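PDB 4OR8: membrane-associated protein VP24 from Marburg virus - Musoke, Kenya, 1980, which probably serves as a minor matrix protein, contributing to nucleocapsid assembly and to the budding of virus particles. Local coordinates for the interface of chains A and B. Numbering follows the deposited sequence. Chains: chain A/B, Membrane-associated protein VP24.

The interface of chains A and B. Residues chain A 83, 86, 89-90, 94, 184, 207; chain B 253-255.
B:Gln253 reaches from the last ordered residues of chain B, before the unmodelled C-terminal tail, into a mostly apolar pocket of chain A lined by A:Thr86, A:Leu89, A:Phe90, A:Val184 and A:Val207. CB of B:Gln253 passes near the hydroxyl of A:Thr86, at 4.1 Å from OG1. CG of B:Gln253, set between the backbone N and the carbonyl carbon (chi1 69°), packs on methyl CG2 of A:Val184 at 3.7 Å. CD, the amide carbon, lies at the edge of the A:Phe90 ring, in its plane and beside CE1, with ring and amide planes 35° apart. As modelled, carbonyl OE1 of B:Gln253 turns to A:Thr86, touching CG2 and accepting a weak hydrogen bond from OG1 at 3.3 Å, slim support for this way round of the amide. NE2 of B:Gln253 then sits 3.3 Å from A:Val184 CG2, with A:Val207 CG1 and ring carbon CE1 of A:Phe90 also close. B:Pro254 runs counter to A:Trp83, with B:Pro254 CG over the face of the indole six-membered ring, 3.9 Å from the centroid and displaced toward the rim at CZ3. B:Leu255 lies roughly perpendicular to A:Thr86. Its CG is anti to the backbone N (chi1 -172°), and the branch brings CD2 to CG2 of A:Thr86, CE1 of A:Phe90 and CG1 of A:Val207. The methyl of A:Thr86, on helix 84-89, thus touches both the glutamine carbonyl and the leucine, while its hydroxyl adds the weak bond. Although the structure alone does not show that this pair forms in the virus, the patch and its twin seat the end of each VP24 copy on the other, as part of their two-fold interface.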
ATOM      1  N   TRP A  83       9.431  13.449 -11.590  1.00 37.38           N
ATOM      2  CA  TRP A  83       8.699  12.312 -12.140  1.00 39.53           C
ATOM      3  C   TRP A  83       9.118  11.983 -13.567  1.00 39.18           C
ATOM      4  O   TRP A  83       8.569  11.074 -14.187  1.00 38.84           O
ATOM      5  CB  TRP A  83       7.194  12.580 -12.104  1.00 39.65           C
ATOM      6  CG  TRP A  83       6.616  12.639 -10.723  1.00 37.85           C
ATOM      7  CD1 TRP A  83       6.392  13.756  -9.975  1.00 38.03           C
ATOM      8  CD2 TRP A  83       6.177  11.530  -9.931  1.00 39.40           C
ATOM      9  NE1 TRP A  83       5.845  13.411  -8.762  1.00 41.64           N
ATOM     10  CE2 TRP A  83       5.702  12.051  -8.711  1.00 42.03           C
ATOM     11  CE3 TRP A  83       6.141  10.147 -10.134  1.00 35.65           C
ATOM     12  CZ2 TRP A  83       5.197  11.238  -7.698  1.00 41.93           C
ATOM     13  CZ3 TRP A  83       5.640   9.341  -9.127  1.00 38.59           C
ATOM     14  CH2 TRP A  83       5.175   9.889  -7.925  1.00 41.93           C
ATOM     15  N   THR A  86      10.307   8.576 -14.353  1.00 40.68           N
ATOM     16  CA  THR A  86       9.189   7.648 -14.283  1.00 36.47           C
ATOM     17  C   THR A  86       8.448   7.673 -15.615  1.00 31.64           C
ATOM     18  O   THR A  86       8.068   6.627 -16.145  1.00 35.75           O
ATOM     19  CB  THR A  86       8.222   7.999 -13.128  1.00 40.02           C
ATOM     20  OG1 THR A  86       8.926   7.955 -11.880  1.00 43.64           O
ATOM     21  CG2 THR A  86       7.065   7.013 -13.079  1.00 24.04           C
ATOM     22  N   LEU A  89      10.844   5.829 -17.993  1.00 37.72           N
ATOM     23  CA  LEU A  89      10.902   4.384 -17.801  1.00 27.76           C
ATOM     24  C   LEU A  89       9.666   3.724 -18.396  1.00 37.74           C
ATOM     25  O   LEU A  89       9.748   2.659 -19.007  1.00 31.23           O
ATOM     26  CB  LEU A  89      11.027   4.034 -16.319  1.00 34.95           C
ATOM     27  CG  LEU A  89      11.056   2.538 -15.990  1.00 46.09           C
ATOM     28  CD1 LEU A  89      12.223   1.855 -16.690  1.00 40.94           C
ATOM     29  CD2 LEU A  89      11.119   2.317 -14.485  1.00 33.74           C
ATOM     30  N   PHE A  90       8.521   4.374 -18.218  1.00 36.95           N
ATOM     31  CA  PHE A  90       7.271   3.900 -18.792  1.00 34.24           C
ATOM     32  C   PHE A  90       6.855   4.803 -19.942  1.00 36.04           C
ATOM     33  O   PHE A  90       5.703   5.229 -20.025  1.00 39.14           O
ATOM     34  CB  PHE A  90       6.175   3.868 -17.729  1.00 34.50           C
ATOM     35  CG  PHE A  90       6.485   2.971 -16.572  1.00 29.74           C
ATOM     36  CD1 PHE A  90       7.078   3.475 -15.426  1.00 27.76           C
ATOM     37  CD2 PHE A  90       6.193   1.619 -16.634  1.00 30.89           C
ATOM     38  CE1 PHE A  90       7.368   2.647 -14.359  1.00 29.32           C
ATOM     39  CE2 PHE A  90       6.481   0.786 -15.571  1.00 31.16           C
ATOM     40  CZ  PHE A  90       7.070   1.301 -14.431  1.00 26.20           C
ATOM     41  N   PHE A  94       3.211   6.827 -20.522  1.00 32.95           N
ATOM     42  CA  PHE A  94       2.989   8.241 -20.225  1.00 35.60           C
ATOM     43  C   PHE A  94       3.464   9.172 -21.337  1.00 43.00           C
ATOM     44  O   PHE A  94       3.000  10.307 -21.444  1.00 50.67           O
ATOM     45  CB  PHE A  94       3.651   8.623 -18.898  1.00 29.92           C
ATOM     46  CG  PHE A  94       3.285   7.718 -17.760  1.00 27.25           C
ATOM     47  CD1 PHE A  94       2.009   7.736 -17.228  1.00 23.44           C
ATOM     48  CD2 PHE A  94       4.217   6.842 -17.226  1.00 33.38           C
ATOM     49  CE1 PHE A  94       1.669   6.900 -16.183  1.00 27.69           C
ATOM     50  CE2 PHE A  94       3.881   6.005 -16.181  1.00 25.04           C
ATOM     51  CZ  PHE A  94       2.607   6.035 -15.659  1.00 24.26           C
ATOM     52  N   VAL A 184      10.016  -2.423  -9.312  1.00 21.58           N
ATOM     53  CA  VAL A 184      11.023  -2.079 -10.315  1.00 31.90           C
ATOM     54  C   VAL A 184      12.331  -1.658  -9.647  1.00 32.93           C
ATOM     55  O   VAL A 184      12.349  -0.779  -8.786  1.00 29.49           O
ATOM     56  CB  VAL A 184      10.535  -0.973 -11.277  1.00 25.39           C
ATOM     57  CG1 VAL A 184       9.574  -1.550 -12.302  1.00 18.43           C
ATOM     58  CG2 VAL A 184       9.888   0.165 -10.506  1.00 29.03           C
ATOM     59  N   VAL A 207       4.861  -1.683  -9.016  1.00 23.06           N
ATOM     60  CA  VAL A 207       5.473  -0.434  -8.591  1.00 27.78           C
ATOM     61  C   VAL A 207       5.230  -0.237  -7.100  1.00 22.39           C
ATOM     62  O   VAL A 207       4.601  -1.075  -6.457  1.00 21.59           O
ATOM     63  CB  VAL A 207       4.915   0.761  -9.375  1.00 29.09           C
ATOM     64  CG1 VAL A 207       5.337   0.673 -10.831  1.00 26.54           C
ATOM     65  CG2 VAL A 207       3.399   0.810  -9.256  1.00 26.12           C
TER
ATOM     66  N   GLN B 253      12.468   4.482  -8.070  1.00 43.10           N
ATOM     67  CA  GLN B 253      11.527   5.459  -8.602  0.66 42.86           C
ATOM     68  C   GLN B 253      10.366   5.707  -7.636  1.00 42.58           C
ATOM     69  O   GLN B 253       9.957   4.804  -6.903  1.00 33.90           O
ATOM     70  CB  GLN B 253      10.984   4.995  -9.953  0.66 46.18           C
ATOM     71  CG  GLN B 253      10.076   3.784  -9.861  0.66 47.57           C
ATOM     72  CD  GLN B 253       9.000   3.793 -10.920  0.66 42.20           C
ATOM     73  OE1 GLN B 253       9.022   4.614 -11.837  0.66 48.13           O
ATOM     74  NE2 GLN B 253       8.043   2.882 -10.797  0.66 42.04           N
ATOM     75  N   PRO B 254       9.828   6.939  -7.632  1.00 40.96           N
ATOM     76  CA  PRO B 254       8.732   7.316  -6.732  1.00 44.04           C
ATOM     77  C   PRO B 254       7.406   6.629  -7.044  1.00 39.41           C
ATOM     78  O   PRO B 254       6.533   6.583  -6.176  1.00 54.02           O
ATOM     79  CB  PRO B 254       8.601   8.828  -6.957  1.00 43.71           C
ATOM     80  CG  PRO B 254       9.161   9.057  -8.310  1.00 39.93           C
ATOM     81  CD  PRO B 254      10.294   8.090  -8.426  1.00 36.14           C
ATOM     82  N   LEU B 255       7.248   6.110  -8.255  1.00 40.28           N
ATOM     83  CA  LEU B 255       5.997   5.459  -8.624  1.00 40.36           C
ATOM     84  C   LEU B 255       5.867   4.095  -7.954  1.00 50.23           C
ATOM     85  O   LEU B 255       6.841   3.352  -7.826  1.00 59.85           O
ATOM     86  CB  LEU B 255       5.889   5.307 -10.139  1.00 35.51           C
ATOM     87  CG  LEU B 255       4.526   4.817 -10.634  1.00 44.19           C
ATOM     88  CD1 LEU B 255       3.473   5.885 -10.392  1.00 42.33           C
ATOM     89  CD2 LEU B 255       4.575   4.423 -12.104  1.00 40.03           C
TER